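Local atomic coordinates of CobC (Shigella flexneri 2a, PDB entry 6NRU), a protein that catalyses removal of phosphate from adenosylcobalamin 5'-phosphate and alpha-ribazole 5'-phosphate, in the assembly of the nucleotide loop of vitamin B12. Residues H152-I164 with M171-I184. Residues are numbered along the deposited sequence; the frame is centred on the assembly and turned at random.
Sequences HQGVLSLLIARLI and MWHFRVDQGCWSAI. With EDO (1,2-ethanediol), chain Q.
Gln153, in the first turn of helix 153-163, grips the chain that returns past it through one nearly straight bond: Val176 N donates to Gln153 OE1 at 2.8 Å, with an N-H...O angle of 172°. The N-H lies in the amide's carbonyl plane and meets a lone pair. A bend at chi2 turns the amide toward 171-184, and its NE2 end comes within 4.0 Å of Trp172 CZ3, amide and indole planes only 25° apart. Next to this bond, Val176 CG2 packs on Leu156 CB, the two side chains crossing at about a right angle.

One turn farther along the helix, selenomethionine 171 lays its CB against Leu158, while a bend at chi3 brings Met171 CE to 3.5 Å from Gly154 O. Ser157 OG bonds to Gln153 O at 2.9 Å, joining Ser157 N on that carbonyl from the opposite face of its plane. Ile160 places CG2 over one face of the Phe174 ring, 4.0 Å from the centroid and 14° off the normal, a CH-pi contact. His173 CB covers the other face, and Ile164 CD1 approaches Phe174 CZ to 3.7 Å. At the helix end, Leu163 CD1 and Ile164 CG2 both reach Ile184 CD1 on strand 181-187.

This helix follows strand 146-151 in the histidine phosphatase fold, with His152 as N-cap beside His11, the probable phosphohistidine. Val176 is held by two separate bonds, its N-H to Gln153 OE1 and its O from Arg10 of strand 5-10, which leads into His11. The apolar contacts pack the helix against 171-176, and Ile184 alone of this segment brings in strand 181-187.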
loop_
_atom_site.group_PDB
_atom_site.type_symbol
_atom_site.label_atom_id
_atom_site.label_comp_id
_atom_site.label_asym_id
_atom_site.label_seq_id
_atom_site.Cartn_x
_atom_site.Cartn_y
_atom_site.Cartn_z
ATOM N N HIS A 152 0.099 -0.761 1.203
ATOM C CA HIS A 152 -0.239 -2.041 0.600
ATOM C C HIS A 152 -0.427 -1.879 -0.900
ATOM O O HIS A 152 -0.463 -0.767 -1.435
ATOM C CB HIS A 152 -1.504 -2.626 1.238
ATOM C CG HIS A 152 -1.467 -2.638 2.733
ATOM N ND1 HIS A 152 -1.038 -3.729 3.456
ATOM C CD2 HIS A 152 -1.788 -1.687 3.642
ATOM C CE1 HIS A 152 -1.104 -3.453 4.747
ATOM N NE2 HIS A 152 -1.556 -2.219 4.887
ATOM N N GLN A 153 -0.559 -3.022 -1.576
ATOM C CA GLN A 153 -0.619 -3.033 -3.034
ATOM C C GLN A 153 -1.849 -2.291 -3.548
ATOM O O GLN A 153 -1.753 -1.469 -4.467
ATOM C CB GLN A 153 -0.606 -4.478 -3.536
ATOM C CG GLN A 153 0.033 -4.662 -4.897
ATOM C CD GLN A 153 -0.783 -4.030 -6.001
ATOM O OE1 GLN A 153 -0.247 -3.344 -6.871
ATOM N NE2 GLN A 153 -2.096 -4.249 -5.966
ATOM N N GLY A 154 -3.017 -2.573 -2.969
ATOM C CA GLY A 154 -4.234 -1.927 -3.435
ATOM C C GLY A 154 -4.256 -0.437 -3.159
ATOM O O GLY A 154 -4.739 0.347 -3.979
ATOM N N VAL A 155 -3.731 -0.024 -2.004
ATOM C CA VAL A 155 -3.718 1.394 -1.650
ATOM C C VAL A 155 -2.772 2.162 -2.559
ATOM O O VAL A 155 -3.136 3.197 -3.131
ATOM C CB VAL A 155 -3.329 1.575 -0.172
ATOM C CG1 VAL A 155 -3.136 3.047 0.146
ATOM C CG2 VAL A 155 -4.374 0.955 0.738
ATOM N N LEU A 156 -1.540 1.672 -2.699
ATOM C CA LEU A 156 -0.523 2.431 -3.419
ATOM C C LEU A 156 -0.801 2.454 -4.916
ATOM O O LEU A 156 -0.597 3.483 -5.572
ATOM C CB LEU A 156 0.860 1.850 -3.129
ATOM C CG LEU A 156 1.309 1.930 -1.667
ATOM C CD1 LEU A 156 2.627 1.210 -1.466
ATOM C CD2 LEU A 156 1.420 3.375 -1.232
ATOM N N SER A 157 -1.266 1.333 -5.477
ATOM C CA SER A 157 -1.594 1.305 -6.899
ATOM C C SER A 157 -2.743 2.250 -7.214
ATOM O O SER A 157 -2.722 2.947 -8.235
ATOM C CB SER A 157 -1.946 -0.114 -7.329
ATOM O OG SER A 157 -3.203 -0.490 -6.805
ATOM N N LEU A 158 -3.761 2.280 -6.349
ATOM C CA LEU A 158 -4.871 3.205 -6.541
ATOM C C LEU A 158 -4.451 4.642 -6.267
ATOM O O LEU A 158 -4.984 5.573 -6.884
ATOM C CB LEU A 158 -6.043 2.812 -5.646
ATOM C CG LEU A 158 -7.274 3.710 -5.731
ATOM C CD1 LEU A 158 -7.769 3.775 -7.161
ATOM C CD2 LEU A 158 -8.363 3.207 -4.803
ATOM N N LEU A 159 -3.506 4.845 -5.348
ATOM C CA LEU A 159 -2.990 6.188 -5.113
ATOM C C LEU A 159 -2.340 6.741 -6.371
ATOM O O LEU A 159 -2.603 7.880 -6.771
ATOM C CB LEU A 159 -1.996 6.176 -3.950
ATOM C CG LEU A 159 -1.411 7.535 -3.564
ATOM C CD1 LEU A 159 -2.432 8.356 -2.805
ATOM C CD2 LEU A 159 -0.147 7.364 -2.745
ATOM N N ILE A 160 -1.493 5.936 -7.017
ATOM C CA ILE A 160 -0.868 6.361 -8.265
ATOM C C ILE A 160 -1.933 6.717 -9.294
ATOM O O ILE A 160 -1.896 7.792 -9.902
ATOM C CB ILE A 160 0.077 5.268 -8.796
ATOM C CG1 ILE A 160 1.217 5.014 -7.812
ATOM C CG2 ILE A 160 0.632 5.663 -10.156
ATOM C CD1 ILE A 160 2.098 3.844 -8.196
ATOM N N ALA A 161 -2.910 5.824 -9.485
ATOM C CA ALA A 161 -3.905 6.018 -10.536
ATOM C C ALA A 161 -4.721 7.284 -10.314
ATOM O O ALA A 161 -4.959 8.048 -11.256
ATOM C CB ALA A 161 -4.824 4.799 -10.625
ATOM N N ARG A 162 -5.159 7.531 -9.079
ATOM C CA ARG A 162 -5.992 8.704 -8.834
ATOM C C ARG A 162 -5.186 9.997 -8.897
ATOM O O ARG A 162 -5.716 11.034 -9.319
ATOM C CB ARG A 162 -6.695 8.580 -7.482
ATOM C CG ARG A 162 -7.705 7.452 -7.411
ATOM C CD ARG A 162 -8.753 7.576 -8.502
ATOM N NE ARG A 162 -9.658 8.702 -8.285
ATOM C CZ ARG A 162 -9.771 9.743 -9.104
ATOM N NH1 ARG A 162 -9.030 9.814 -10.202
ATOM N NH2 ARG A 162 -10.625 10.720 -8.821
ATOM N N LEU A 163 -3.913 9.957 -8.495
ATOM C CA LEU A 163 -3.099 11.168 -8.493
ATOM C C LEU A 163 -2.872 11.691 -9.906
ATOM O O LEU A 163 -2.875 12.907 -10.128
ATOM C CB LEU A 163 -1.763 10.907 -7.802
ATOM C CG LEU A 163 -1.768 10.941 -6.274
ATOM C CD1 LEU A 163 -0.407 10.540 -5.724
ATOM C CD2 LEU A 163 -2.175 12.312 -5.763
ATOM N N ILE A 164 -2.675 10.797 -10.874
ATOM C CA ILE A 164 -2.404 11.229 -12.240
ATOM C C ILE A 164 -3.718 11.376 -13.002
ATOM O O ILE A 164 -3.722 11.555 -14.226
ATOM C CB ILE A 164 -1.428 10.270 -12.948
ATOM C CG1 ILE A 164 -2.070 8.914 -13.223
ATOM C CG2 ILE A 164 -0.194 10.051 -12.102
ATOM C CD1 ILE A 164 -1.114 7.927 -13.869
HETATM N N MSE A 171 -6.385 1.260 -11.579
HETATM C CA MSE A 171 -5.323 1.087 -10.597
HETATM C C MSE A 171 -4.448 -0.100 -10.960
HETATM O O MSE A 171 -3.304 -0.197 -10.522
HETATM C CB MSE A 171 -5.906 0.886 -9.201
HETATM C CG MSE A 171 -6.868 -0.280 -9.117
HETATM SE SE MSE A 171 -7.569 -0.540 -7.324
HETATM C CE MSE A 171 -6.106 -1.569 -6.541
ATOM N N TRP A 172 -4.997 -1.006 -11.764
ATOM C CA TRP A 172 -4.325 -2.251 -12.103
ATOM C C TRP A 172 -3.312 -2.103 -13.226
ATOM O O TRP A 172 -2.692 -3.101 -13.611
ATOM C CB TRP A 172 -5.363 -3.312 -12.469
ATOM C CG TRP A 172 -6.335 -3.543 -11.365
ATOM C CD1 TRP A 172 -7.636 -3.139 -11.321
ATOM C CD2 TRP A 172 -6.080 -4.218 -10.126
ATOM N NE1 TRP A 172 -8.211 -3.529 -10.135
ATOM C CE2 TRP A 172 -7.276 -4.192 -9.385
ATOM C CE3 TRP A 172 -4.959 -4.844 -9.576
ATOM C CZ2 TRP A 172 -7.383 -4.770 -8.122
ATOM C CZ3 TRP A 172 -5.066 -5.415 -8.322
ATOM C CH2 TRP A 172 -6.269 -5.374 -7.610
ATOM N N HIS A 173 -3.129 -0.896 -13.762
ATOM C CA HIS A 173 -2.034 -0.640 -14.686
ATOM C C HIS A 173 -0.708 -0.417 -13.970
ATOM O O HIS A 173 0.332 -0.357 -14.634
ATOM C CB HIS A 173 -2.346 0.576 -15.564
ATOM C CG HIS A 173 -3.453 0.352 -16.548
ATOM N ND1 HIS A 173 -3.400 -0.621 -17.523
ATOM C CD2 HIS A 173 -4.635 0.991 -16.720
ATOM C CE1 HIS A 173 -4.504 -0.578 -18.247
ATOM N NE2 HIS A 173 -5.271 0.392 -17.780
ATOM N N PHE A 174 -0.722 -0.298 -12.636
ATOM C CA PHE A 174 0.467 0.002 -11.831
ATOM C C PHE A 174 0.534 -0.984 -10.671
ATOM O O PHE A 174 0.181 -0.645 -9.540
ATOM C CB PHE A 174 0.444 1.445 -11.320
ATOM C CG PHE A 174 -0.072 2.435 -12.314
ATOM C CD1 PHE A 174 0.789 3.046 -13.210
ATOM C CD2 PHE A 174 -1.417 2.764 -12.350
ATOM C CE1 PHE A 174 0.318 3.961 -14.128
ATOM C CE2 PHE A 174 -1.896 3.678 -13.266
ATOM C CZ PHE A 174 -1.028 4.278 -14.155
ATOM N N ARG A 175 0.999 -2.199 -10.943
ATOM C CA ARG A 175 1.236 -3.146 -9.864
ATOM C C ARG A 175 2.457 -2.718 -9.058
ATOM O O ARG A 175 3.530 -2.475 -9.618
ATOM C CB ARG A 175 1.427 -4.554 -10.423
ATOM C CG ARG A 175 0.141 -5.358 -10.514
ATOM C CD ARG A 175 0.360 -6.807 -10.106
ATOM N NE ARG A 175 0.721 -7.656 -11.241
ATOM C CZ ARG A 175 1.908 -8.235 -11.400
ATOM N NH1 ARG A 175 2.862 -8.062 -10.494
ATOM N NH2 ARG A 175 2.140 -8.991 -12.465
ATOM N N VAL A 176 2.292 -2.616 -7.742
ATOM C CA VAL A 176 3.358 -2.191 -6.840
ATOM C C VAL A 176 3.966 -3.433 -6.202
ATOM O O VAL A 176 3.266 -4.208 -5.540
ATOM C CB VAL A 176 2.838 -1.213 -5.777
ATOM C CG1 VAL A 176 3.938 -0.875 -4.787
ATOM C CG2 VAL A 176 2.307 0.051 -6.440
ATOM N N ASP A 177 5.272 -3.610 -6.386
ATOM C CA ASP A 177 5.972 -4.839 -6.049
ATOM C C ASP A 177 6.607 -4.777 -4.664
ATOM O O ASP A 177 6.889 -3.704 -4.125
ATOM C CB ASP A 177 7.053 -5.140 -7.088
ATOM C CG ASP A 177 6.474 -5.552 -8.414
ATOM O OD1 ASP A 177 5.236 -5.493 -8.569
ATOM O OD2 ASP A 177 7.257 -5.941 -9.303
ATOM N N GLN A 178 6.842 -5.959 -4.103
ATOM C CA GLN A 178 7.507 -6.093 -2.817
ATOM C C GLN A 178 9.018 -6.105 -3.007
ATOM O O GLN A 178 9.535 -6.610 -4.006
ATOM C CB GLN A 178 7.048 -7.365 -2.103
ATOM C CG GLN A 178 5.584 -7.322 -1.675
ATOM C CD GLN A 178 5.090 -8.641 -1.118
ATOM O OE1 GLN A 178 5.429 -9.711 -1.628
ATOM N NE2 GLN A 178 4.271 -8.574 -0.073
ATOM N N GLY A 179 9.724 -5.530 -2.039
ATOM C CA GLY A 179 11.154 -5.353 -2.161
ATOM C C GLY A 179 11.570 -4.219 -3.068
ATOM O O GLY A 179 12.764 -4.086 -3.360
ATOM N N CYS A 180 10.624 -3.403 -3.524
ATOM C CA CYS A 180 10.874 -2.287 -4.419
ATOM C C CYS A 180 10.368 -0.997 -3.790
ATOM O O CYS A 180 9.682 -1.002 -2.765
ATOM C CB CYS A 180 10.191 -2.499 -5.776
ATOM S SG CYS A 180 10.625 -4.022 -6.640
ATOM N N TRP A 181 10.705 0.118 -4.431
ATOM C CA TRP A 181 10.227 1.426 -4.013
ATOM C C TRP A 181 9.847 2.236 -5.245
ATOM O O TRP A 181 10.416 2.056 -6.327
ATOM C CB TRP A 181 11.279 2.173 -3.182
ATOM C CG TRP A 181 12.555 2.426 -3.923
ATOM C CD1 TRP A 181 13.646 1.607 -3.984
ATOM C CD2 TRP A 181 12.872 3.577 -4.718
ATOM N NE1 TRP A 181 14.623 2.177 -4.766
ATOM C CE2 TRP A 181 14.173 3.386 -5.227
ATOM C CE3 TRP A 181 12.184 4.750 -5.045
ATOM C CZ2 TRP A 181 14.798 4.324 -6.047
ATOM C CZ3 TRP A 181 12.808 5.680 -5.858
ATOM C CH2 TRP A 181 14.101 5.461 -6.350
ATOM N N SER A 182 8.869 3.122 -5.069
ATOM C CA SER A 182 8.392 3.999 -6.127
ATOM C C SER A 182 8.353 5.432 -5.614
ATOM O O SER A 182 8.385 5.682 -4.406
ATOM C CB SER A 182 7.002 3.581 -6.616
ATOM O OG SER A 182 6.962 2.195 -6.890
ATOM N N ALA A 183 8.276 6.379 -6.547
ATOM C CA ALA A 183 8.209 7.786 -6.182
ATOM C C ALA A 183 7.344 8.537 -7.185
ATOM O O ALA A 183 7.432 8.300 -8.393
ATOM C CB ALA A 183 9.606 8.414 -6.108
ATOM N N ILE A 184 6.505 9.417 -6.660
ATOM C CA ILE A 184 5.639 10.265 -7.439
ATOM C C ILE A 184 5.750 11.718 -6.983
ATOM O O ILE A 184 5.655 11.988 -5.809
ATOM C CB ILE A 184 4.189 9.781 -7.376
ATOM C CG1 ILE A 184 3.252 10.856 -7.889
ATOM C CG2 ILE A 184 3.825 9.340 -5.974
ATOM C CD1 ILE A 184 2.212 10.323 -8.821
HETATM C C1 EDO Q . -10.032 13.731 -11.273
HETATM O O1 EDO Q . -9.040 12.922 -10.629
HETATM C C2 EDO Q . -11.420 13.367 -10.756
HETATM O O2 EDO Q . -11.814 12.092 -11.281
#